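Local coordinates for type VI immunity protein Atu4351 (Agrobacterium fabrum, PDB 6ITW), which probably acts as the immunity protein of a type VI secretion effector-immunity pair, protecting the cell from its cognate toxin, at residues K64-A72 with A193-Q202. Sequence-based numbering, arbitrary orientation.
Sequences KYKSIVALA and ALSAMTIAAQ
Ile68 of helix 66-72 packs against Leu194, Met197 and Thr198 of helix 193-200. Its CB carries two branches: Ile68 CG2 lies 3.9 Å from Met197 CB, while Ile68 CG1, anti to the carbonyl carbon (chi1 -56°), meets Leu194 CD1 at 3.7 Å and Met197 CB. The chain ends in Ile68 CD1, which lies against Met197 C and Thr198 N and 3.3 Å from Thr198 OG1; isoleucine's two branches let one side chain touch both Met197 and Thr198. That hydroxyl turns back onto its own helix, donating to Leu194 O, and a water joins it to Ser67 OG. At one end the Tyr65 ring takes the selenium of selenomethionine Met197 obliquely, Met197 SE to Tyr65 CD2 4.0 Å, a Met-aromatic contact, and Tyr65 OH shares a second water with Leu194 N. At the other end small Ala201 lets the two backbones approach, Ala201 CA 5.0 Å from Ala72 CA, and Leu71 CD2 rests on CG and the amide group of Gln202. The helices run nearly parallel, 11° apart with axes 9.3 Å from each other, joining the GAD-like and C-terminal family regions over strands 84-90 and 94-99, where Met197 packs on Phe89 and Ile95.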
loop_
_atom_site.group_PDB
_atom_site.type_symbol
_atom_site.label_atom_id
_atom_site.label_comp_id
_atom_site.label_asym_id
_atom_site.label_seq_id
_atom_site.Cartn_x
_atom_site.Cartn_y
_atom_site.Cartn_z
ATOM N N LYS A 64 -11.823 -5.411 3.629
ATOM C CA LYS A 64 -11.741 -4.825 4.967
ATOM C C LYS A 64 -11.193 -3.400 4.952
ATOM O O LYS A 64 -11.476 -2.634 5.881
ATOM C CB LYS A 64 -10.895 -5.725 5.883
ATOM C CG LYS A 64 -11.644 -7.025 6.248
ATOM C CD LYS A 64 -10.770 -8.119 6.882
ATOM C CE LYS A 64 -10.233 -7.721 8.252
ATOM N NZ LYS A 64 -9.775 -8.918 9.042
ATOM N N TYR A 65 -10.453 -3.020 3.912
ATOM C CA TYR A 65 -9.824 -1.704 3.828
ATOM C C TYR A 65 -10.386 -0.822 2.710
ATOM O O TYR A 65 -9.765 0.196 2.380
ATOM C CB TYR A 65 -8.306 -1.866 3.658
ATOM C CG TYR A 65 -7.651 -2.453 4.899
ATOM C CD1 TYR A 65 -7.675 -3.830 5.139
ATOM C CD2 TYR A 65 -7.043 -1.634 5.848
ATOM C CE1 TYR A 65 -7.095 -4.382 6.278
ATOM C CE2 TYR A 65 -6.461 -2.176 7.001
ATOM C CZ TYR A 65 -6.491 -3.553 7.204
ATOM O OH TYR A 65 -5.908 -4.105 8.317
ATOM N N LYS A 66 -11.550 -1.155 2.137
ATOM C CA LYS A 66 -12.059 -0.381 0.996
ATOM C C LYS A 66 -12.471 1.037 1.396
ATOM O O LYS A 66 -12.394 1.961 0.573
ATOM C CB LYS A 66 -13.240 -1.106 0.337
ATOM C CG LYS A 66 -14.443 -1.278 1.266
ATOM C CD LYS A 66 -15.385 -2.404 0.820
ATOM C CE LYS A 66 -16.311 -1.988 -0.305
ATOM N NZ LYS A 66 -17.594 -2.765 -0.245
ATOM N N SER A 67 -12.893 1.242 2.645
ATOM C CA SER A 67 -13.177 2.599 3.092
ATOM C C SER A 67 -11.939 3.488 3.025
ATOM O O SER A 67 -12.061 4.697 2.781
ATOM C CB SER A 67 -13.744 2.591 4.511
ATOM O OG SER A 67 -12.835 1.986 5.416
ATOM N N ILE A 68 -10.744 2.926 3.242
ATOM C CA ILE A 68 -9.544 3.756 3.146
ATOM C C ILE A 68 -9.335 4.202 1.710
ATOM O O ILE A 68 -9.051 5.376 1.448
ATOM C CB ILE A 68 -8.314 3.011 3.691
ATOM C CG1 ILE A 68 -8.563 2.553 5.132
ATOM C CG2 ILE A 68 -7.068 3.875 3.585
ATOM C CD1 ILE A 68 -9.150 3.609 6.034
ATOM N N VAL A 69 -9.488 3.279 0.756
ATOM C CA VAL A 69 -9.437 3.647 -0.657
ATOM C C VAL A 69 -10.506 4.682 -0.976
ATOM O O VAL A 69 -10.251 5.659 -1.693
ATOM C CB VAL A 69 -9.606 2.405 -1.546
ATOM C CG1 VAL A 69 -9.454 2.808 -3.004
ATOM C CG2 VAL A 69 -8.615 1.305 -1.147
ATOM N N ALA A 70 -11.724 4.476 -0.457
ATOM C CA ALA A 70 -12.812 5.412 -0.730
ATOM C C ALA A 70 -12.464 6.804 -0.238
ATOM O O ALA A 70 -12.666 7.785 -0.959
ATOM C CB ALA A 70 -14.110 4.938 -0.078
ATOM N N LEU A 71 -11.907 6.904 0.975
ATOM C CA LEU A 71 -11.563 8.210 1.532
ATOM C C LEU A 71 -10.386 8.838 0.800
ATOM O O LEU A 71 -10.409 10.039 0.496
ATOM C CB LEU A 71 -11.257 8.083 3.028
ATOM C CG LEU A 71 -12.458 7.648 3.884
ATOM C CD1 LEU A 71 -11.995 7.134 5.216
ATOM C CD2 LEU A 71 -13.477 8.778 4.091
ATOM N N ALA A 72 -9.340 8.057 0.516
ATOM C CA ALA A 72 -8.136 8.665 -0.046
ATOM C C ALA A 72 -8.360 9.092 -1.491
ATOM O O ALA A 72 -7.833 10.118 -1.934
ATOM C CB ALA A 72 -6.951 7.703 0.054
ATOM N N ALA A 193 -4.232 -0.422 12.066
ATOM C CA ALA A 193 -4.037 0.190 10.750
ATOM C C ALA A 193 -5.325 0.819 10.222
ATOM O O ALA A 193 -5.313 1.959 9.740
ATOM C CB ALA A 193 -3.504 -0.844 9.757
ATOM N N LEU A 194 -6.450 0.096 10.305
ATOM C CA LEU A 194 -7.695 0.617 9.736
ATOM C C LEU A 194 -8.116 1.923 10.413
ATOM O O LEU A 194 -8.533 2.870 9.738
ATOM C CB LEU A 194 -8.815 -0.422 9.843
ATOM C CG LEU A 194 -10.156 0.016 9.226
ATOM C CD1 LEU A 194 -10.001 0.301 7.719
ATOM C CD2 LEU A 194 -11.251 -1.026 9.470
ATOM N N SER A 195 -8.025 1.983 11.747
ATOM C CA SER A 195 -8.367 3.202 12.479
ATOM C C SER A 195 -7.445 4.349 12.098
ATOM O O SER A 195 -7.910 5.444 11.763
ATOM C CB SER A 195 -8.267 2.972 13.989
ATOM O OG SER A 195 -9.272 2.083 14.416
ATOM N N ALA A 196 -6.125 4.125 12.212
ATOM C CA ALA A 196 -5.148 5.162 11.893
ATOM C C ALA A 196 -5.305 5.634 10.449
ATOM O O ALA A 196 -5.314 6.840 10.180
ATOM C CB ALA A 196 -3.733 4.637 12.146
HETATM N N MSE A 197 -5.464 4.697 9.510
HETATM C CA MSE A 197 -5.619 5.068 8.103
HETATM C C MSE A 197 -6.919 5.817 7.883
HETATM O O MSE A 197 -6.995 6.687 7.019
HETATM C CB MSE A 197 -5.579 3.841 7.191
HETATM C CG MSE A 197 -4.245 3.079 7.182
HETATM SE SE MSE A 197 -4.536 1.425 6.210
HETATM C CE MSE A 197 -2.646 0.958 5.935
ATOM N N THR A 198 -7.951 5.480 8.665
ATOM C CA THR A 198 -9.207 6.210 8.549
ATOM C C THR A 198 -9.020 7.680 8.923
ATOM O O THR A 198 -9.597 8.567 8.286
ATOM C CB THR A 198 -10.283 5.547 9.406
ATOM O OG1 THR A 198 -10.514 4.216 8.921
ATOM C CG2 THR A 198 -11.594 6.330 9.345
ATOM N N ILE A 199 -8.183 7.960 9.924
ATOM C CA ILE A 199 -7.931 9.344 10.302
ATOM C C ILE A 199 -7.078 10.030 9.246
ATOM O O ILE A 199 -7.412 11.117 8.755
ATOM C CB ILE A 199 -7.257 9.407 11.681
ATOM C CG1 ILE A 199 -8.235 8.952 12.766
ATOM C CG2 ILE A 199 -6.685 10.819 11.950
ATOM C CD1 ILE A 199 -7.566 8.679 14.086
ATOM N N ALA A 200 -5.955 9.402 8.896
ATOM C CA ALA A 200 -5.005 10.011 7.977
ATOM C C ALA A 200 -5.643 10.314 6.628
ATOM O O ALA A 200 -5.426 11.386 6.059
ATOM C CB ALA A 200 -3.805 9.085 7.815
ATOM N N ALA A 201 -6.446 9.394 6.102
ATOM C CA ALA A 201 -6.969 9.615 4.760
ATOM C C ALA A 201 -8.014 10.719 4.714
ATOM O O ALA A 201 -8.423 11.112 3.614
ATOM C CB ALA A 201 -7.566 8.326 4.201
ATOM N N GLN A 202 -8.465 11.214 5.869
ATOM C CA GLN A 202 -9.386 12.338 5.917
ATOM C C GLN A 202 -8.717 13.621 6.384
ATOM O O GLN A 202 -9.377 14.656 6.451
ATOM C CB GLN A 202 -10.569 12.027 6.837
ATOM C CG GLN A 202 -11.358 10.810 6.477
ATOM C CD GLN A 202 -12.571 10.671 7.373
ATOM O OE1 GLN A 202 -13.614 11.254 7.100
ATOM N NE2 GLN A 202 -12.433 9.917 8.461
HETATM O O HOH W 1 -6.333 -2.690 10.863
HETATM O O HOH W 2 -12.911 3.510 7.865
#